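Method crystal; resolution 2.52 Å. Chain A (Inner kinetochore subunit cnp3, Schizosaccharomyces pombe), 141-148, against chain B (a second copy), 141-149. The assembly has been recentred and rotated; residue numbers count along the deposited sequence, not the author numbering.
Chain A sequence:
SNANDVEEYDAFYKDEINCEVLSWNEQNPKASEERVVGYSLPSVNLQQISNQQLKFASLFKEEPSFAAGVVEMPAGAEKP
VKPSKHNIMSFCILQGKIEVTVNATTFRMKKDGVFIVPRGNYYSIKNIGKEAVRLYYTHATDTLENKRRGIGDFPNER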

ATOM      1  N   THR A 141       6.180  -7.598  -4.559  1.00 41.37           N
ATOM      2  CA  THR A 141       6.483  -8.825  -5.278  1.00 47.29           C
ATOM      3  C   THR A 141       7.159  -9.799  -4.322  1.00 47.20           C
ATOM      4  O   THR A 141       7.765  -9.394  -3.326  1.00 58.92           O
ATOM      5  CB  THR A 141       7.369  -8.530  -6.502  1.00 54.73           C
ATOM      6  OG1 THR A 141       7.457  -9.689  -7.341  1.00 65.14           O
ATOM      7  CG2 THR A 141       8.774  -8.115  -6.064  1.00 57.94           C
ATOM      8  N   ASP A 142       7.035 -11.089  -4.624  1.00 41.74           N
ATOM      9  CA  ASP A 142       7.612 -12.152  -3.805  1.00 52.74           C
ATOM     10  C   ASP A 142       8.964 -12.521  -4.414  1.00 52.09           C
ATOM     11  O   ASP A 142       9.037 -13.306  -5.365  1.00 48.68           O
ATOM     12  CB  ASP A 142       6.663 -13.342  -3.732  1.00 49.09           C
ATOM     13  CG  ASP A 142       7.126 -14.393  -2.754  1.00 54.17           C
ATOM     14  OD1 ASP A 142       8.256 -14.889  -2.926  1.00 58.71           O
ATOM     15  OD2 ASP A 142       6.363 -14.728  -1.822  1.00 57.59           O
ATOM     16  N   THR A 143      10.040 -11.974  -3.836  1.00 49.67           N
ATOM     17  CA  THR A 143      11.361 -12.087  -4.452  1.00 43.98           C
ATOM     18  C   THR A 143      11.843 -13.528  -4.490  1.00 46.79           C
ATOM     19  O   THR A 143      12.481 -13.947  -5.462  1.00 58.25           O
ATOM     20  CB  THR A 143      12.374 -11.225  -3.702  1.00 61.86           C
ATOM     21  OG1 THR A 143      12.302 -11.514  -2.298  1.00 56.86           O
ATOM     22  CG2 THR A 143      12.111  -9.750  -3.942  1.00 43.48           C
ATOM     23  N   LEU A 144      11.555 -14.304  -3.442  1.00 52.86           N
ATOM     24  CA  LEU A 144      11.939 -15.715  -3.451  1.00 59.78           C
ATOM     25  C   LEU A 144      11.209 -16.475  -4.556  1.00 67.68           C
ATOM     26  O   LEU A 144      11.835 -17.175  -5.360  1.00 65.04           O
ATOM     27  CB  LEU A 144      11.661 -16.337  -2.079  1.00 49.40           C
ATOM     28  CG  LEU A 144      12.032 -17.810  -1.903  1.00 60.75           C
ATOM     29  CD1 LEU A 144      13.488 -18.076  -2.286  1.00 54.13           C
ATOM     30  CD2 LEU A 144      11.745 -18.293  -0.484  1.00 57.89           C
ATOM     31  N   GLU A 145       9.883 -16.304  -4.641  1.00 73.54           N
ATOM     32  CA  GLU A 145       9.102 -17.003  -5.661  1.00 65.01           C
ATOM     33  C   GLU A 145       9.535 -16.595  -7.063  1.00 59.28           C
ATOM     34  O   GLU A 145       9.631 -17.440  -7.962  1.00 52.98           O
ATOM     35  CB  GLU A 145       7.610 -16.735  -5.455  1.00 57.80           C
ATOM     36  CG  GLU A 145       6.705 -17.415  -6.465  1.00 58.36           C
ATOM     37  CD  GLU A 145       6.609 -18.906  -6.250  1.00 66.40           C
ATOM     38  OE1 GLU A 145       6.261 -19.623  -7.211  1.00 63.35           O
ATOM     39  OE2 GLU A 145       6.876 -19.366  -5.118  1.00 74.76           O
ATOM     40  N   ASN A 146       9.816 -15.302  -7.265  1.00 54.00           N
ATOM     41  CA  ASN A 146      10.314 -14.848  -8.560  1.00 54.36           C
ATOM     42  C   ASN A 146      11.603 -15.560  -8.935  1.00 58.85           C
ATOM     43  O   ASN A 146      11.806 -15.922 -10.101  1.00 61.88           O
ATOM     44  CB  ASN A 146      10.541 -13.339  -8.535  1.00 48.70           C
ATOM     45  CG  ASN A 146       9.262 -12.571  -8.368  1.00 50.57           C
ATOM     46  OD1 ASN A 146       8.168 -13.135  -8.467  1.00 55.38           O
ATOM     47  ND2 ASN A 146       9.379 -11.278  -8.121  1.00 45.85           N
ATOM     48  N   LYS A 147      12.490 -15.761  -7.955  1.00 65.75           N
ATOM     49  CA  LYS A 147      13.733 -16.486  -8.195  1.00 68.88           C
ATOM     50  C   LYS A 147      13.452 -17.942  -8.539  1.00 69.92           C
ATOM     51  O   LYS A 147      14.117 -18.515  -9.411  1.00 58.29           O
ATOM     52  CB  LYS A 147      14.646 -16.377  -6.973  1.00 60.18           C
ATOM     53  CG  LYS A 147      16.035 -16.929  -7.172  1.00 56.77           C
ATOM     54  CD  LYS A 147      16.595 -17.403  -5.842  1.00 67.24           C
ATOM     55  CE  LYS A 147      17.689 -18.446  -6.014  1.00 71.18           C
ATOM     56  NZ  LYS A 147      17.791 -19.332  -4.809  1.00 76.19           N
ATOM     57  N   ARG A 148      12.435 -18.543  -7.897  1.00 70.34           N
ATOM     58  CA  ARG A 148      12.138 -19.946  -8.151  1.00 72.88           C
ATOM     59  C   ARG A 148      11.571 -20.109  -9.549  1.00 69.37           C
ATOM     60  O   ARG A 148      11.575 -21.222 -10.068  1.00 79.57           O
ATOM     61  CB  ARG A 148      11.070 -20.543  -7.203  1.00 73.94           C
ATOM     62  CG  ARG A 148      11.112 -20.156  -5.698  1.00 95.26           C
ATOM     63  CD  ARG A 148      10.524 -21.240  -4.758  1.00108.43           C
ATOM     64  NE  ARG A 148      11.105 -21.421  -3.412  1.00115.13           N
ATOM     65  CZ  ARG A 148      10.276 -21.636  -2.380  1.00121.62           C
ATOM     66  NH1 ARG A 148       8.983 -21.747  -2.664  1.00126.24           N
ATOM     67  NH2 ARG A 148      10.694 -21.822  -1.126  1.00118.64           N
TER
ATOM     68  N   THR B 141       7.669  -7.527   2.835  1.00 47.33           N
ATOM     69  CA  THR B 141       8.976  -8.018   3.233  1.00 53.43           C
ATOM     70  C   THR B 141       9.625  -8.706   2.041  1.00 55.92           C
ATOM     71  O   THR B 141       8.950  -9.122   1.094  1.00 56.66           O
ATOM     72  CB  THR B 141       8.876  -8.959   4.442  1.00 66.56           C
ATOM     73  OG1 THR B 141      10.180  -9.450   4.786  1.00 64.59           O
ATOM     74  CG2 THR B 141       7.936 -10.125   4.139  1.00 61.65           C
ATOM     75  N   ASP B 142      10.950  -8.799   2.093  1.00 53.94           N
ATOM     76  CA  ASP B 142      11.747  -9.367   1.007  1.00 58.98           C
ATOM     77  C   ASP B 142      11.976 -10.843   1.303  1.00 57.26           C
ATOM     78  O   ASP B 142      12.854 -11.204   2.087  1.00 65.10           O
ATOM     79  CB  ASP B 142      13.062  -8.611   0.863  1.00 57.65           C
ATOM     80  CG  ASP B 142      13.753  -8.888  -0.453  1.00 58.30           C
ATOM     81  OD1 ASP B 142      14.069 -10.064  -0.735  1.00 58.77           O
ATOM     82  OD2 ASP B 142      13.976  -7.922  -1.209  1.00 65.07           O
ATOM     83  N   THR B 143      11.186 -11.704   0.656  1.00 52.31           N
ATOM     84  CA  THR B 143      11.181 -13.121   1.001  1.00 51.08           C
ATOM     85  C   THR B 143      12.513 -13.782   0.678  1.00 60.33           C
ATOM     86  O   THR B 143      12.969 -14.660   1.419  1.00 55.08           O
ATOM     87  CB  THR B 143      10.041 -13.828   0.273  1.00 51.05           C
ATOM     88  OG1 THR B 143      10.190 -13.642  -1.141  1.00 55.49           O
ATOM     89  CG2 THR B 143       8.706 -13.246   0.715  1.00 47.53           C
ATOM     90  N   LEU B 144      13.141 -13.394  -0.434  1.00 70.53           N
ATOM     91  CA  LEU B 144      14.460 -13.927  -0.753  1.00 50.93           C
ATOM     92  C   LEU B 144      15.478 -13.489   0.294  1.00 64.69           C
ATOM     93  O   LEU B 144      16.244 -14.308   0.821  1.00 54.94           O
ATOM     94  CB  LEU B 144      14.884 -13.483  -2.156  1.00 50.53           C
ATOM     95  CG  LEU B 144      16.251 -13.935  -2.690  1.00 63.00           C
ATOM     96  CD1 LEU B 144      16.501 -15.416  -2.448  1.00 55.05           C
ATOM     97  CD2 LEU B 144      16.377 -13.629  -4.173  1.00 72.60           C
ATOM     98  N   GLU B 145      15.480 -12.197   0.630  1.00 60.32           N
ATOM     99  CA  GLU B 145      16.432 -11.690   1.613  1.00 72.65           C
ATOM    100  C   GLU B 145      16.213 -12.326   2.979  1.00 65.39           C
ATOM    101  O   GLU B 145      17.177 -12.685   3.668  1.00 69.20           O
ATOM    102  CB  GLU B 145      16.325 -10.168   1.707  1.00 78.31           C
ATOM    103  CG  GLU B 145      17.504  -9.481   2.375  1.00 97.76           C
ATOM    104  CD  GLU B 145      18.747  -9.504   1.501  1.00116.50           C
ATOM    105  OE1 GLU B 145      18.638  -9.872   0.313  1.00120.37           O
ATOM    106  OE2 GLU B 145      19.831  -9.121   1.988  1.00120.20           O
ATOM    107  N   ASN B 146      14.949 -12.484   3.384  1.00 65.17           N
ATOM    108  CA  ASN B 146      14.658 -13.133   4.656  1.00 56.14           C
ATOM    109  C   ASN B 146      15.209 -14.547   4.688  1.00 62.47           C
ATOM    110  O   ASN B 146      15.699 -15.007   5.727  1.00 73.68           O
ATOM    111  CB  ASN B 146      13.156 -13.151   4.913  1.00 53.60           C
ATOM    112  CG  ASN B 146      12.562 -11.763   4.992  1.00 58.24           C
ATOM    113  OD1 ASN B 146      13.279 -10.769   5.086  1.00 63.57           O
ATOM    114  ND2 ASN B 146      11.239 -11.687   4.952  1.00 57.77           N
ATOM    115  N   LYS B 147      15.122 -15.266   3.568  1.00 63.23           N
ATOM    116  CA  LYS B 147      15.662 -16.617   3.553  1.00 67.70           C
ATOM    117  C   LYS B 147      17.181 -16.609   3.687  1.00 72.16           C
ATOM    118  O   LYS B 147      17.738 -17.383   4.470  1.00 72.39           O
ATOM    119  CB  LYS B 147      15.238 -17.339   2.272  1.00 71.92           C
ATOM    120  CG  LYS B 147      15.247 -18.853   2.391  1.00 76.91           C
ATOM    121  CD  LYS B 147      15.455 -19.537   1.045  1.00 77.13           C
ATOM    122  CE  LYS B 147      15.850 -20.997   1.231  1.00 78.67           C
ATOM    123  NZ  LYS B 147      15.168 -21.870   0.234  1.00 85.51           N
ATOM    124  N   ARG B 148      17.867 -15.698   2.992  1.00 72.18           N
ATOM    125  CA  ARG B 148      19.328 -15.709   3.022  1.00 75.19           C
ATOM    126  C   ARG B 148      19.907 -15.150   4.319  1.00 72.32           C
ATOM    127  O   ARG B 148      20.986 -15.580   4.740  1.00 80.17           O
ATOM    128  CB  ARG B 148      19.884 -14.906   1.844  1.00 80.31           C
ATOM    129  CG  ARG B 148      19.640 -15.526   0.480  1.00 85.08           C
ATOM    130  CD  ARG B 148      20.132 -14.611  -0.624  1.00 88.01           C
ATOM    131  NE  ARG B 148      20.176 -15.282  -1.919  1.00 94.69           N
ATOM    132  CZ  ARG B 148      20.074 -14.653  -3.087  1.00 87.12           C
ATOM    133  NH1 ARG B 148      19.924 -13.334  -3.120  1.00 82.76           N
ATOM    134  NH2 ARG B 148      20.125 -15.342  -4.220  1.00 84.32           N
ATOM    135  N   ARG B 149      19.230 -14.194   4.960  1.00 74.69           N
ATOM    136  CA  ARG B 149      19.747 -13.583   6.175  1.00 83.49           C
ATOM    137  C   ARG B 149      18.985 -13.937   7.439  1.00 84.34           C
ATOM    138  O   ARG B 149      19.453 -13.603   8.532  1.00 86.95           O
ATOM    139  CB  ARG B 149      19.772 -12.058   6.024  1.00 92.18           C
ATOM    140  CG  ARG B 149      20.942 -11.543   5.222  1.00108.80           C
ATOM    141  CD  ARG B 149      20.644 -10.149   4.730  1.00104.65           C
ATOM    142  NE  ARG B 149      19.848  -9.386   5.682  1.00 88.77           N
ATOM    143  CZ  ARG B 149      19.710  -8.068   5.633  1.00 83.43           C
ATOM    144  NH1 ARG B 149      20.298  -7.371   4.673  1.00 98.72           N
ATOM    145  NH2 ARG B 149      18.986  -7.444   6.541  1.00 66.02           N
TER

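The first turn of a helix leaves backbone amides without partners from a preceding turn, and a side chain just before the helix commonly accepts one of them. The contact between two copies of cnp3 illustrates how this need can be met across a dimer as well. Two short helices meet at their N-terminal ends, their axes running at 93° to each other, and Thr143 and Leu144 of each chain cover most of the 436 Å² buried between the stretches.

Thr143 is central to the arrangement. Its CA-to-CB bond points toward the partner, and with chi1 in the p well its hydroxyl reaches the opposing helix start. There it both accepts and donates. Leu144(B) N gives its hydrogen to Thr143(A) OG1 at 2.8 Å, with a nearly straight angle of 167°, while Thr143(A) OG1 donates to Asp142(B) OD1, also at 2.8 Å. The reciprocal pair is almost identical: Leu144(A) N to Thr143(B) OG1 is 2.8 Å, and Thr143(B) OG1 to Asp142(A) OD1 is 2.9 Å.

OD1 of each Asp142 therefore does double duty. Asp142(A) OD1 caps its own helix by accepting from Glu145(A) N at 2.8 Å, and Asp142(B) OD1 does the same for Glu145(B) N at 2.9 Å. The cap and the intermolecular bond converge on one atom, so local helix capping and dimer contact are joined in a single network. The helix starts are also close: Leu144(A) CA lies 4.1 Å from Leu144(B) CA.

Leu144 adds an apolar layer beside these polar bonds. Leu144(A) CD1 lies 4.0 Å from Leu144(B) CD1, and the aliphatic stems of the lysines extend the layer: Lys147(A) CD approaches Leu144(B) CD1 at 3.9 Å, and Lys147(B) CD approaches Leu144(A) CD1 at 4.1 Å.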